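PDB 2PN2: osmotically inducible protein OsmC from Psychrobacter arcticus, which is of unknown function but probably serves in the response to osmotic stress and in detoxification. Local coordinates for residues Phe59-Asp63 with Thr96-Ala100; Leu65-Leu69 with Cys134-Ile140. All coordinates share one frame; numbering follows the deposited sequence. Where two conformers were deposited one is given.

How the contacts relate
Both contacts use helix 61-83: contact 1 its first turn, contact 2 the stretch that follows, their centres 13 Å apart. Both are buried; the centre of contact 2 lies about 6 Å from the centre of the chain, that of contact 1 about 10 Å. Contact 1 ties the helix start to the end of strand 92-100 and is polar, with a lysine, an aspartate, two hydroxyls and a sulfate ion meeting where the helix begins. Contact 2 sets the helix against the loop before strand 145-150 by apolar packing, without a hydrogen bond across it. They touch through Phe59 CE2 and Thr67 OG1, 3.4 Å apart. Each also touches the second subunit.

Contact 1 (Phe59-Asp63 with Thr96-Ala100); sequences FSPTD and TKVMA. With SO4 (sulfate ion), chain D.
Lys97 reaches from strand 92-100 to Thr62 and Asp63 in the N-terminal turn of helix 61-83, where Ser60 is the N-cap and forms a capping box with Asp63. Ser60 OG accepts from Asp63 N at 3.0 Å, and Ser60 N returns a bond to Asp63 OD2. The lysine chain, extended beyond CG, crosses both side chains at about a right angle and carries NZ to an oxygen of each, with CE also close to Asp63 OD1. Lys97 NZ donates to Thr62 OG1 at 2.5 Å, unusually short, so the exact length is doubtful. A salt bridge joins Lys97 NZ to Asp63 OD1 at 2.8 Å, met from above the carboxylate plane. Thr62 OG1 lies between its own backbone N and carbonyl carbon (chi1 64°), which lets it accept from the lysine and donate to sulfate O1, 2.7 Å away. The sulfate, probably from the crystallisation liquor, is further held by Ser60 OG, Thr62 N and Arg104 NE, and weakly by Lys97 NZ. Lys97, Arg104 and the helix N-terminus would all favour an anion here. Pro135 of the second subunit packs on Thr62. The selenomethionine Met99, bent at chi2 and chi3 (-60° and -73°), brings its CE to 3.9 Å from Thr62 CG2.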
ATOM      1  N   PHE A  59      -2.973   3.594   9.962  1.00 40.05           N
ATOM      2  CA  PHE A  59      -2.567   4.109   8.636  1.00 39.93           C
ATOM      3  C   PHE A  59      -3.823   4.368   7.796  1.00 40.38           C
ATOM      4  O   PHE A  59      -4.746   3.566   7.870  1.00 40.80           O
ATOM      5  CB  PHE A  59      -1.824   3.028   7.831  1.00 40.39           C
ATOM      6  CG  PHE A  59      -0.406   2.776   8.228  1.00 41.73           C
ATOM      7  CD1 PHE A  59      -0.097   1.921   9.284  1.00 43.15           C
ATOM      8  CD2 PHE A  59       0.643   3.271   7.442  1.00 38.13           C
ATOM      9  CE1 PHE A  59       1.224   1.644   9.613  1.00 43.33           C
ATOM     10  CE2 PHE A  59       1.975   2.984   7.768  1.00 43.30           C
ATOM     11  CZ  PHE A  59       2.267   2.194   8.858  1.00 39.28           C
ATOM     12  N   SER A  60      -3.885   5.471   7.041  1.00 38.34           N
ATOM     13  CA  SER A  60      -4.950   5.657   6.052  1.00 38.92           C
ATOM     14  C   SER A  60      -4.595   4.804   4.821  1.00 39.79           C
ATOM     15  O   SER A  60      -3.455   4.370   4.698  1.00 39.63           O
ATOM     16  CB  SER A  60      -5.096   7.121   5.629  1.00 38.85           C
ATOM     17  OG  SER A  60      -3.997   7.506   4.827  1.00 38.28           O
ATOM     18  N   PRO A  61      -5.572   4.505   3.929  1.00 38.09           N
ATOM     19  CA  PRO A  61      -5.224   3.766   2.703  1.00 35.78           C
ATOM     20  C   PRO A  61      -4.122   4.443   1.862  1.00 37.67           C
ATOM     21  O   PRO A  61      -3.202   3.760   1.446  1.00 37.75           O
ATOM     22  CB  PRO A  61      -6.571   3.646   1.970  1.00 35.41           C
ATOM     23  CG  PRO A  61      -7.567   3.679   3.074  1.00 38.33           C
ATOM     24  CD  PRO A  61      -7.031   4.705   4.025  1.00 38.21           C
ATOM     25  N   THR A  62      -4.140   5.764   1.663  1.00 39.27           N
ATOM     26  CA  THR A  62      -3.010   6.404   0.912  1.00 40.18           C
ATOM     27  C   THR A  62      -1.683   6.374   1.721  1.00 39.34           C
ATOM     28  O   THR A  62      -0.593   6.216   1.114  1.00 39.50           O
ATOM     29  CB  THR A  62      -3.332   7.826   0.402  1.00 41.78           C
ATOM     30  OG1 THR A  62      -3.542   8.706   1.496  1.00 41.73           O
ATOM     31  CG2 THR A  62      -4.578   7.798  -0.455  1.00 40.06           C
ATOM     32  N   ASP A  63      -1.752   6.476   3.051  1.00 38.72           N
ATOM     33  CA  ASP A  63      -0.541   6.284   3.900  1.00 40.30           C
ATOM     34  C   ASP A  63       0.033   4.898   3.640  1.00 42.12           C
ATOM     35  O   ASP A  63       1.238   4.725   3.515  1.00 42.44           O
ATOM     36  CB  ASP A  63      -0.815   6.377   5.414  1.00 42.15           C
ATOM     37  CG  ASP A  63      -1.207   7.746   5.878  1.00 40.04           C
ATOM     38  OD1 ASP A  63      -0.907   8.745   5.184  1.00 40.68           O
ATOM     39  OD2 ASP A  63      -1.850   7.807   6.950  1.00 38.54           O
ATOM     40  N   THR A  96       7.227  10.584   3.751  1.00 40.94           N
ATOM     41  CA  THR A  96       6.418  11.797   3.785  1.00 41.07           C
ATOM     42  C   THR A  96       5.604  11.764   2.504  1.00 42.24           C
ATOM     43  O   THR A  96       6.149  11.448   1.460  1.00 41.30           O
ATOM     44  CB  THR A  96       7.340  13.056   3.869  1.00 39.36           C
ATOM     45  OG1 THR A  96       7.989  13.092   5.153  1.00 45.52           O
ATOM     46  CG2 THR A  96       6.551  14.331   3.695  1.00 39.75           C
ATOM     47  N   LYS A  97       4.306  12.053   2.574  1.00 43.91           N
ATOM     48  CA  LYS A  97       3.484  12.077   1.360  1.00 44.46           C
ATOM     49  C   LYS A  97       2.956  13.473   1.133  1.00 45.05           C
ATOM     50  O   LYS A  97       2.720  14.211   2.099  1.00 43.27           O
ATOM     51  CB  LYS A  97       2.332  11.056   1.407  1.00 48.00           C
ATOM     52  CG  LYS A  97       1.186  11.403   2.341  1.00 52.51           C
ATOM     53  CD  LYS A  97       0.000  10.468   2.195  1.00 47.11           C
ATOM     54  CE  LYS A  97      -1.141  11.031   3.028  1.00 44.39           C
ATOM     55  NZ  LYS A  97      -2.234  10.063   3.163  1.00 44.67           N
ATOM     56  N   VAL A  98       2.785  13.822  -0.142  1.00 43.93           N
ATOM     57  CA  VAL A  98       2.139  15.060  -0.547  1.00 42.99           C
ATOM     58  C   VAL A  98       0.933  14.626  -1.388  1.00 42.57           C
ATOM     59  O   VAL A  98       1.031  13.698  -2.223  1.00 39.54           O
ATOM     60  CB  VAL A  98       3.056  15.983  -1.373  1.00 42.92           C
ATOM     61  CG1 VAL A  98       2.334  17.328  -1.703  1.00 40.44           C
ATOM     62  CG2 VAL A  98       4.363  16.257  -0.610  1.00 43.25           C
HETATM   63  N   MSE A  99      -0.199  15.280  -1.139  1.00 39.56           N
HETATM   64  CA  MSE A  99      -1.429  15.042  -1.884  1.00 39.55           C
HETATM   65  C   MSE A  99      -1.680  16.219  -2.808  1.00 40.36           C
HETATM   66  O   MSE A  99      -1.204  17.331  -2.546  1.00 37.34           O
HETATM   67  CB  MSE A  99      -2.633  14.890  -0.938  1.00 40.01           C
HETATM   68  CG  MSE A  99      -2.490  13.820   0.151  1.00 42.84           C
HETATM   69 SE   MSE A  99      -2.215  12.035  -0.530  0.75 42.21          SE
HETATM   70  CE  MSE A  99      -3.955  11.594  -1.204  1.00 36.94           C
ATOM     71  N   ALA A 100      -2.393  15.937  -3.903  1.00 40.82           N
ATOM     72  CA  ALA A 100      -2.939  16.928  -4.819  1.00 39.80           C
ATOM     73  C   ALA A 100      -4.458  16.778  -4.712  1.00 39.13           C
ATOM     74  O   ALA A 100      -4.955  15.759  -4.219  1.00 39.27           O
ATOM     75  CB  ALA A 100      -2.472  16.690  -6.244  1.00 41.95           C
TER
HETATM   76  S   SO4 D 139      -6.565   9.047   2.400  1.00 64.21           S
HETATM   77  O1  SO4 D 139      -5.458   9.482   3.256  1.00 68.33           O
HETATM   78  O2  SO4 D 139      -6.525   7.593   2.200  1.00 50.02           O
HETATM   79  O3  SO4 D 139      -7.806   9.393   3.086  1.00 70.05           O
HETATM   80  O4  SO4 D 139      -6.504   9.741   1.118  1.00 64.60           O

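Contact 2 (Leu65-Leu69 with Cys134-Ile140); sequences LATSL and CPVAKSI
Leu69 and Val136 carry the apolar part of this contact, in which helix 61-83 packs against the turn that follows helix 121-132. Leu69 turns its CG away from the backbone N (chi1 -178°), which carries both methyls to the loop. Leu69 CD1 lies against Ala137, a tight 3.5 Å from Ala137 CA, and also touches Cys134 SG. Leu69 CD2 meets Ile140 CD1 at 3.8 Å, the two side chains crossing at about a right angle. Val136 comes in beside the helix backbone, its CG1 3.5 Å from Leu69 CA. Two hydroxyls bond within their own segments: Ser68 OG donates to Leu65 O at 2.8 Å while its oxygen also rests on Val136 CG1, and Ser139 OG bonds to Pro135 O and also to Val106 N of the second subunit. A glycine in place of Ser68 would probably leave Leu65 O without this hydroxyl partner and open a gap beside the valine methyl. Leu69 also packs on Val109 and Ile111 of strand 105-114 and on Gln146 of strand 145-150; Ile140 packs on Gln146 too, which brings the loop to the same mixed sheet as the helix.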
ATOM      1  N   LEU A  65      -0.260   3.055   0.893  1.00 40.54           N
ATOM      2  CA  LEU A  65       0.380   3.048  -0.427  0.50 40.01           C
ATOM      3  C   LEU A  65       1.768   3.693  -0.355  1.00 39.12           C
ATOM      4  O   LEU A  65       2.725   3.156  -0.894  1.00 39.14           O
ATOM      5  CB  LEU A  65      -0.469   3.805  -1.449  0.50 39.01           C
ATOM      6  CG  LEU A  65      -0.034   3.785  -2.913  0.50 39.30           C
ATOM      7  CD1 LEU A  65      -0.234   2.402  -3.450  0.50 30.76           C
ATOM      8  CD2 LEU A  65      -0.831   4.817  -3.727  0.50 38.75           C
ATOM      9  N   ALA A  66       1.855   4.863   0.278  1.00 38.44           N
ATOM     10  CA  ALA A  66       3.163   5.599   0.409  1.00 39.44           C
ATOM     11  C   ALA A  66       4.173   4.718   1.131  1.00 40.33           C
ATOM     12  O   ALA A  66       5.306   4.537   0.662  1.00 36.04           O
ATOM     13  CB  ALA A  66       2.988   6.954   1.145  1.00 39.75           C
ATOM     14  N   THR A  67       3.732   4.105   2.229  1.00 42.06           N
ATOM     15  CA  THR A  67       4.597   3.206   3.012  1.00 41.95           C
ATOM     16  C   THR A  67       5.043   1.940   2.259  1.00 41.46           C
ATOM     17  O   THR A  67       6.180   1.498   2.431  1.00 42.17           O
ATOM     18  CB  THR A  67       3.933   2.847   4.357  1.00 44.62           C
ATOM     19  OG1 THR A  67       3.504   4.062   4.978  1.00 45.66           O
ATOM     20  CG2 THR A  67       4.904   2.086   5.274  1.00 39.99           C
ATOM     21  N   SER A  68       4.163   1.365   1.443  1.00 42.30           N
ATOM     22  CA  SER A  68       4.491   0.183   0.628  1.00 40.13           C
ATOM     23  C   SER A  68       5.662   0.453  -0.323  1.00 40.13           C
ATOM     24  O   SER A  68       6.476  -0.432  -0.524  1.00 42.04           O
ATOM     25  CB  SER A  68       3.272  -0.362  -0.155  1.00 43.76           C
ATOM     26  OG  SER A  68       2.950   0.427  -1.278  1.00 42.92           O
ATOM     27  N   LEU A  69       5.758   1.686  -0.851  1.00 41.23           N
ATOM     28  CA  LEU A  69       6.862   2.086  -1.712  1.00 40.73           C
ATOM     29  C   LEU A  69       8.166   1.998  -0.959  1.00 40.71           C
ATOM     30  O   LEU A  69       9.102   1.399  -1.456  1.00 40.72           O
ATOM     31  CB  LEU A  69       6.705   3.523  -2.246  1.00 41.72           C
ATOM     32  CG  LEU A  69       7.813   4.013  -3.199  1.00 42.00           C
ATOM     33  CD1 LEU A  69       8.041   3.013  -4.396  1.00 36.44           C
ATOM     34  CD2 LEU A  69       7.444   5.421  -3.720  1.00 40.71           C
ATOM     35  N   CYS A 134      12.155  -0.749  -8.118  1.00 45.65           N
ATOM     36  CA  CYS A 134      11.451  -1.800  -7.378  1.00 44.05           C
ATOM     37  C   CYS A 134       9.997  -1.946  -7.814  1.00 43.72           C
ATOM     38  O   CYS A 134       9.435  -1.006  -8.383  1.00 43.50           O
ATOM     39  CB  CYS A 134      11.557  -1.586  -5.864  1.00 47.67           C
ATOM     40  SG  CYS A 134      10.482  -0.338  -5.178  1.00 46.92           S
ATOM     41  N   PRO A 135       9.399  -3.124  -7.583  1.00 42.74           N
ATOM     42  CA  PRO A 135       8.035  -3.334  -8.087  1.00 43.09           C
ATOM     43  C   PRO A 135       6.966  -2.294  -7.750  1.00 42.17           C
ATOM     44  O   PRO A 135       6.212  -1.934  -8.648  1.00 40.44           O
ATOM     45  CB  PRO A 135       7.682  -4.722  -7.548  1.00 42.57           C
ATOM     46  CG  PRO A 135       8.994  -5.413  -7.532  1.00 43.48           C
ATOM     47  CD  PRO A 135       9.915  -4.370  -6.979  1.00 44.81           C
ATOM     48  N   VAL A 136       6.934  -1.805  -6.508  1.00 41.16           N
ATOM     49  CA  VAL A 136       5.978  -0.757  -6.119  1.00 42.15           C
ATOM     50  C   VAL A 136       6.327   0.562  -6.829  1.00 41.61           C
ATOM     51  O   VAL A 136       5.408   1.282  -7.264  1.00 37.60           O
ATOM     52  CB  VAL A 136       5.862  -0.573  -4.592  1.00 41.51           C
ATOM     53  CG1 VAL A 136       4.908   0.595  -4.242  1.00 39.31           C
ATOM     54  CG2 VAL A 136       5.383  -1.857  -3.963  1.00 42.55           C
ATOM     55  N   ALA A 137       7.623   0.863  -7.020  1.00 40.77           N
ATOM     56  CA  ALA A 137       7.998   2.099  -7.761  1.00 41.79           C
ATOM     57  C   ALA A 137       7.385   2.103  -9.179  1.00 42.57           C
ATOM     58  O   ALA A 137       6.899   3.140  -9.654  1.00 44.61           O
ATOM     59  CB  ALA A 137       9.526   2.290  -7.837  1.00 38.93           C
ATOM     60  N   LYS A 138       7.341   0.917  -9.792  1.00 40.87           N
ATOM     61  CA  LYS A 138       6.801   0.710 -11.136  1.00 40.12           C
ATOM     62  C   LYS A 138       5.303   0.410 -11.197  1.00 38.72           C
ATOM     63  O   LYS A 138       4.783   0.101 -12.270  1.00 36.34           O
ATOM     64  CB  LYS A 138       7.600  -0.411 -11.808  1.00 40.30           C
ATOM     65  CG  LYS A 138       9.091  -0.122 -11.924  1.00 41.47           C
ATOM     66  CD  LYS A 138       9.344   1.116 -12.795  1.00 45.15           C
ATOM     67  CE  LYS A 138      10.783   1.389 -13.036  1.00 57.49           C
ATOM     68  NZ  LYS A 138      10.860   2.624 -13.856  1.00 63.12           N
ATOM     69  N   SER A 139       4.625   0.483 -10.052  1.00 39.28           N
ATOM     70  CA  SER A 139       3.198   0.210  -9.918  1.00 40.06           C
ATOM     71  C   SER A 139       2.368   1.420  -9.447  1.00 41.47           C
ATOM     72  O   SER A 139       1.141   1.311  -9.407  1.00 39.61           O
ATOM     73  CB  SER A 139       2.988  -0.959  -8.944  1.00 38.24           C
ATOM     74  OG  SER A 139       3.681  -2.134  -9.358  1.00 38.22           O
ATOM     75  N   ILE A 140       3.018   2.518  -9.036  1.00 43.53           N
ATOM     76  CA  ILE A 140       2.322   3.752  -8.670  1.00 43.06           C
ATOM     77  C   ILE A 140       2.237   4.644  -9.894  1.00 41.69           C
ATOM     78  O   ILE A 140       2.853   4.345 -10.936  1.00 44.01           O
ATOM     79  CB  ILE A 140       2.884   4.461  -7.401  1.00 43.00           C
ATOM     80  CG1 ILE A 140       4.270   5.080  -7.603  1.00 39.86           C
ATOM     81  CG2 ILE A 140       2.916   3.480  -6.248  1.00 40.64           C
ATOM     82  CD1 ILE A 140       4.773   5.864  -6.340  1.00 45.63           C
TER